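Local coordinates for SusD-like protein BACOVA_02651 (Bacteroides ovatus, PDB 5E75), which binds polysaccharide at the cell surface and probably mediates xyloglucan binding before its transport into the periplasm for degradation, at residues P144-D153 and Q504-Y515. Numbering follows the deposited sequence.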
loop_
_atom_site.group_PDB
_atom_site.type_symbol
_atom_site.label_atom_id
_atom_site.label_comp_id
_atom_site.label_asym_id
_atom_site.label_seq_id
_atom_site.Cartn_x
_atom_site.Cartn_y
_atom_site.Cartn_z
ATOM N N PRO A 144 -10.518 17.544 -22.784
ATOM C CA PRO A 144 -10.020 17.212 -21.451
ATOM C C PRO A 144 -10.848 17.849 -20.349
ATOM O O PRO A 144 -10.676 17.470 -19.194
ATOM C CB PRO A 144 -8.599 17.784 -21.465
ATOM C CG PRO A 144 -8.652 18.893 -22.417
ATOM C CD PRO A 144 -9.631 18.508 -23.465
ATOM N N VAL A 145 -11.730 18.785 -20.679
ATOM C CA VAL A 145 -12.583 19.410 -19.662
ATOM C C VAL A 145 -13.819 18.543 -19.440
ATOM O O VAL A 145 -14.837 18.694 -20.111
ATOM C CB VAL A 145 -12.947 20.852 -20.031
ATOM C CG1 VAL A 145 -13.805 21.487 -18.932
ATOM C CG2 VAL A 145 -11.667 21.664 -20.265
ATOM N N ARG A 146 -13.675 17.598 -18.513
ATOM C CA ARG A 146 -14.668 16.563 -18.250
ATOM C C ARG A 146 -15.002 16.531 -16.763
ATOM O O ARG A 146 -14.126 16.774 -15.937
ATOM C CB ARG A 146 -14.102 15.196 -18.646
ATOM C CG ARG A 146 -13.682 15.083 -20.105
ATOM C CD ARG A 146 -14.885 15.012 -21.017
ATOM N NE ARG A 146 -14.493 14.877 -22.423
ATOM C CZ ARG A 146 -15.269 14.365 -23.373
ATOM N NH1 ARG A 146 -16.484 13.919 -23.080
ATOM N NH2 ARG A 146 -14.827 14.292 -24.623
ATOM N N PRO A 147 -16.257 16.197 -16.419
ATOM C CA PRO A 147 -16.639 16.235 -15.012
ATOM C C PRO A 147 -16.175 15.027 -14.212
ATOM O O PRO A 147 -15.911 13.950 -14.761
ATOM C CB PRO A 147 -18.167 16.241 -15.074
ATOM C CG PRO A 147 -18.501 15.555 -16.347
ATOM C CD PRO A 147 -17.416 15.926 -17.296
ATOM N N LEU A 148 -16.071 15.239 -12.909
ATOM C CA LEU A 148 -15.900 14.165 -11.956
ATOM C C LEU A 148 -17.125 13.266 -11.945
ATOM O O LEU A 148 -18.238 13.714 -12.221
ATOM C CB LEU A 148 -15.732 14.763 -10.567
ATOM C CG LEU A 148 -14.476 15.601 -10.323
ATOM C CD1 LEU A 148 -14.677 16.499 -9.105
ATOM C CD2 LEU A 148 -13.310 14.675 -10.117
ATOM N N ASN A 149 -16.914 12.002 -11.596
ATOM C CA ASN A 149 -18.014 11.084 -11.330
ATOM C C ASN A 149 -18.124 10.767 -9.846
ATOM O O ASN A 149 -17.156 10.914 -9.098
ATOM C CB ASN A 149 -17.818 9.814 -12.156
ATOM C CG ASN A 149 -17.825 10.098 -13.642
ATOM O OD1 ASN A 149 -16.825 9.897 -14.343
ATOM N ND2 ASN A 149 -18.954 10.590 -14.136
ATOM N N ARG A 150 -19.306 10.335 -9.412
ATOM C CA ARG A 150 -19.575 10.175 -7.982
ATOM C C ARG A 150 -18.842 8.981 -7.395
ATOM O O ARG A 150 -18.507 8.044 -8.102
ATOM C CB ARG A 150 -21.073 9.994 -7.741
ATOM C CG ARG A 150 -21.939 11.119 -8.307
ATOM C CD ARG A 150 -23.411 10.722 -8.286
ATOM N NE ARG A 150 -23.615 9.550 -9.128
ATOM C CZ ARG A 150 -24.792 9.019 -9.433
ATOM N NH1 ARG A 150 -25.915 9.561 -8.976
ATOM N NH2 ARG A 150 -24.839 7.951 -10.220
ATOM N N GLU A 151 -18.577 9.029 -6.096
ATOM C CA GLU A 151 -17.962 7.912 -5.405
ATOM C C GLU A 151 -18.681 6.583 -5.706
ATOM O O GLU A 151 -18.017 5.571 -5.934
ATOM C CB GLU A 151 -17.895 8.206 -3.897
ATOM C CG GLU A 151 -16.917 9.342 -3.566
ATOM C CD GLU A 151 -16.876 9.748 -2.099
ATOM O OE1 GLU A 151 -17.503 9.083 -1.250
ATOM O OE2 GLU A 151 -16.211 10.758 -1.787
ATOM N N GLU A 152 -20.017 6.559 -5.723
ATOM C CA GLU A 152 -20.714 5.310 -6.008
ATOM C C GLU A 152 -20.443 4.807 -7.425
ATOM O O GLU A 152 -20.346 3.600 -7.626
ATOM C CB GLU A 152 -22.234 5.406 -5.748
ATOM C CG GLU A 152 -22.628 5.404 -4.263
ATOM C CD GLU A 152 -22.155 4.147 -3.533
ATOM O OE1 GLU A 152 -22.440 3.038 -4.041
ATOM O OE2 GLU A 152 -21.492 4.274 -2.465
ATOM N N ASP A 153 -20.338 5.720 -8.393
ATOM C CA ASP A 153 -20.002 5.345 -9.762
ATOM C C ASP A 153 -18.624 4.700 -9.810
ATOM O O ASP A 153 -18.415 3.718 -10.531
ATOM C CB ASP A 153 -19.952 6.564 -10.703
ATOM C CG ASP A 153 -21.289 7.253 -10.896
ATOM O OD1 ASP A 153 -22.273 6.608 -11.297
ATOM O OD2 ASP A 153 -21.314 8.491 -10.723
ATOM N N GLN A 504 -6.266 23.299 -15.703
ATOM C CA GLN A 504 -6.558 22.736 -17.014
ATOM C C GLN A 504 -7.998 22.247 -17.137
ATOM O O GLN A 504 -8.575 22.302 -18.219
ATOM C CB GLN A 504 -5.585 21.598 -17.328
ATOM C CG GLN A 504 -4.139 22.054 -17.443
ATOM C CD GLN A 504 -3.959 23.178 -18.453
ATOM O OE1 GLN A 504 -4.564 23.169 -19.529
ATOM N NE2 GLN A 504 -3.138 24.165 -18.101
ATOM N N ASN A 505 -8.571 21.772 -16.031
ATOM C CA ASN A 505 -9.944 21.258 -16.027
ATOM C C ASN A 505 -10.737 21.834 -14.854
ATOM O O ASN A 505 -10.778 21.239 -13.772
ATOM C CB ASN A 505 -9.951 19.728 -15.961
ATOM C CG ASN A 505 -11.351 19.160 -15.948
ATOM O OD1 ASN A 505 -12.321 19.889 -16.140
ATOM N ND2 ASN A 505 -11.464 17.849 -15.739
ATOM N N PRO A 506 -11.371 22.992 -15.053
ATOM C CA PRO A 506 -12.105 23.608 -13.938
ATOM C C PRO A 506 -13.276 22.783 -13.403
ATOM O O PRO A 506 -13.807 23.120 -12.337
ATOM C CB PRO A 506 -12.609 24.938 -14.519
ATOM C CG PRO A 506 -12.332 24.887 -15.980
ATOM C CD PRO A 506 -11.262 23.889 -16.216
ATOM N N LEU A 507 -13.677 21.722 -14.098
ATOM C CA LEU A 507 -14.766 20.903 -13.585
ATOM C C LEU A 507 -14.317 20.080 -12.388
ATOM O O LEU A 507 -15.152 19.515 -11.688
ATOM C CB LEU A 507 -15.360 20.005 -14.672
ATOM C CG LEU A 507 -16.060 20.746 -15.820
ATOM C CD1 LEU A 507 -16.601 19.775 -16.850
ATOM C CD2 LEU A 507 -17.181 21.627 -15.317
ATOM N N LEU A 508 -13.013 20.023 -12.131
ATOM C CA LEU A 508 -12.523 19.393 -10.911
ATOM C C LEU A 508 -12.996 20.165 -9.670
ATOM O O LEU A 508 -13.010 19.614 -8.572
ATOM C CB LEU A 508 -11.002 19.239 -10.924
ATOM C CG LEU A 508 -10.446 18.263 -11.968
ATOM C CD1 LEU A 508 -8.927 18.257 -11.895
ATOM C CD2 LEU A 508 -10.992 16.836 -11.824
ATOM N N ASN A 509 -13.421 21.412 -9.854
ATOM C CA ASN A 509 -13.999 22.213 -8.767
ATOM C C ASN A 509 -15.527 22.209 -8.742
ATOM O O ASN A 509 -16.138 22.924 -7.942
ATOM C CB ASN A 509 -13.525 23.667 -8.870
ATOM C CG ASN A 509 -12.201 23.915 -8.171
ATOM O OD1 ASN A 509 -11.824 23.205 -7.243
ATOM N ND2 ASN A 509 -11.495 24.948 -8.614
ATOM N N GLU A 510 -16.146 21.392 -9.588
ATOM C CA GLU A 510 -17.598 21.346 -9.702
ATOM C C GLU A 510 -18.111 20.002 -9.222
ATOM O O GLU A 510 -17.345 19.051 -9.084
ATOM C CB GLU A 510 -18.021 21.579 -11.151
ATOM C CG GLU A 510 -17.591 22.945 -11.700
ATOM C CD GLU A 510 -18.219 24.094 -10.935
ATOM O OE1 GLU A 510 -19.376 23.946 -10.493
ATOM O OE2 GLU A 510 -17.551 25.135 -10.762
ATOM N N PRO A 511 -19.419 19.914 -8.952
ATOM C CA PRO A 511 -19.969 18.674 -8.402
ATOM C C PRO A 511 -19.784 17.479 -9.336
ATOM O O PRO A 511 -19.823 17.662 -10.558
ATOM C CB PRO A 511 -21.463 18.995 -8.255
ATOM C CG PRO A 511 -21.532 20.463 -8.150
ATOM C CD PRO A 511 -20.421 20.999 -8.984
ATOM N N PRO A 512 -19.598 16.277 -8.776
ATOM C CA PRO A 512 -19.575 15.082 -9.626
ATOM C C PRO A 512 -20.944 14.748 -10.197
ATOM O O PRO A 512 -21.997 15.130 -9.647
ATOM C CB PRO A 512 -19.085 13.976 -8.679
ATOM C CG PRO A 512 -19.451 14.450 -7.330
ATOM C CD PRO A 512 -19.373 15.949 -7.359
ATOM N N VAL A 513 -20.919 14.042 -11.315
ATOM C CA VAL A 513 -22.128 13.696 -12.045
ATOM C C VAL A 513 -22.164 12.200 -12.275
ATOM O O VAL A 513 -21.150 11.517 -12.140
ATOM C CB VAL A 513 -22.196 14.425 -13.391
ATOM C CG1 VAL A 513 -22.024 15.935 -13.183
ATOM C CG2 VAL A 513 -21.135 13.908 -14.366
ATOM N N PRO A 514 -23.340 11.665 -12.611
ATOM C CA PRO A 514 -23.401 10.224 -12.863
ATOM C C PRO A 514 -22.597 9.796 -14.080
ATOM O O PRO A 514 -22.533 10.517 -15.071
ATOM C CB PRO A 514 -24.896 9.967 -13.109
ATOM C CG PRO A 514 -25.592 11.150 -12.507
ATOM C CD PRO A 514 -24.667 12.304 -12.675
ATOM N N TYR A 515 -22.019 8.607 -14.000
ATOM C CA TYR A 515 -21.324 8.011 -15.138
ATOM C C TYR A 515 -22.311 7.254 -16.023
ATOM O O TYR A 515 -23.230 6.609 -15.529
ATOM C CB TYR A 515 -20.234 7.051 -14.646
ATOM C CG TYR A 515 -19.344 6.510 -15.750
ATOM C CD1 TYR A 515 -18.476 7.347 -16.442
ATOM C CD2 TYR A 515 -19.357 5.171 -16.091
ATOM C CE1 TYR A 515 -17.656 6.865 -17.454
ATOM C CE2 TYR A 515 -18.534 4.672 -17.106
ATOM C CZ TYR A 515 -17.690 5.525 -17.776
ATOM O OH TYR A 515 -16.870 5.061 -18.782
HETATM O O HOH W 1 -17.309 17.764 -12.022
HETATM O O HOH W 2 -24.340 6.006 -13.030
#
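An Asx turn just after helix 499-504 presents the Asn505 amide to the loop leading into helix 151-168. With CG anti to the backbone N (chi1 180°), OD1 accepts from Leu507 N within the tail, the donor above the carbonyl plane, while ND2 donates across to the loop, almost straight and in the amide plane, to a lone pair of Arg146 O at 2.9 Å. Leu507 then lays CD1 over the peptide between Arg146 and Pro147, where Val145 CG1 also meets it, 3.9 Å away. The buried Leu148 points into the tail; its side chain crosses that of Leu508 at about a right angle, CD2 to CD2 3.6 Å, and its CD1 lies among the carbonyls of Leu508 and Glu510. A water accepts from Leu148 N and lies within bonding distance of Leu507 O and Pro511 O. Farther on, Val513 N donates to Leu148 O (2.8 Å), and Asn149 ND2 reaches Val513 O at 3.1 Å from above the carbonyl plane; Asn149 OD1 is taken by Leu133 N, so both ends of this buried amide are held. Arg150 grips Asp153 side-on through NE and NH2, and Pro514 CB lies 3.5 Å over one guanidinium face. Asp153 OD1 takes a weak bond from Tyr515 N; OD2 accepts from the N-H of Arg150, the N-cap residue of helix 151-168, whose N-terminus this SusD-family protein's C-terminal tail meets at Pro514 and Tyr515.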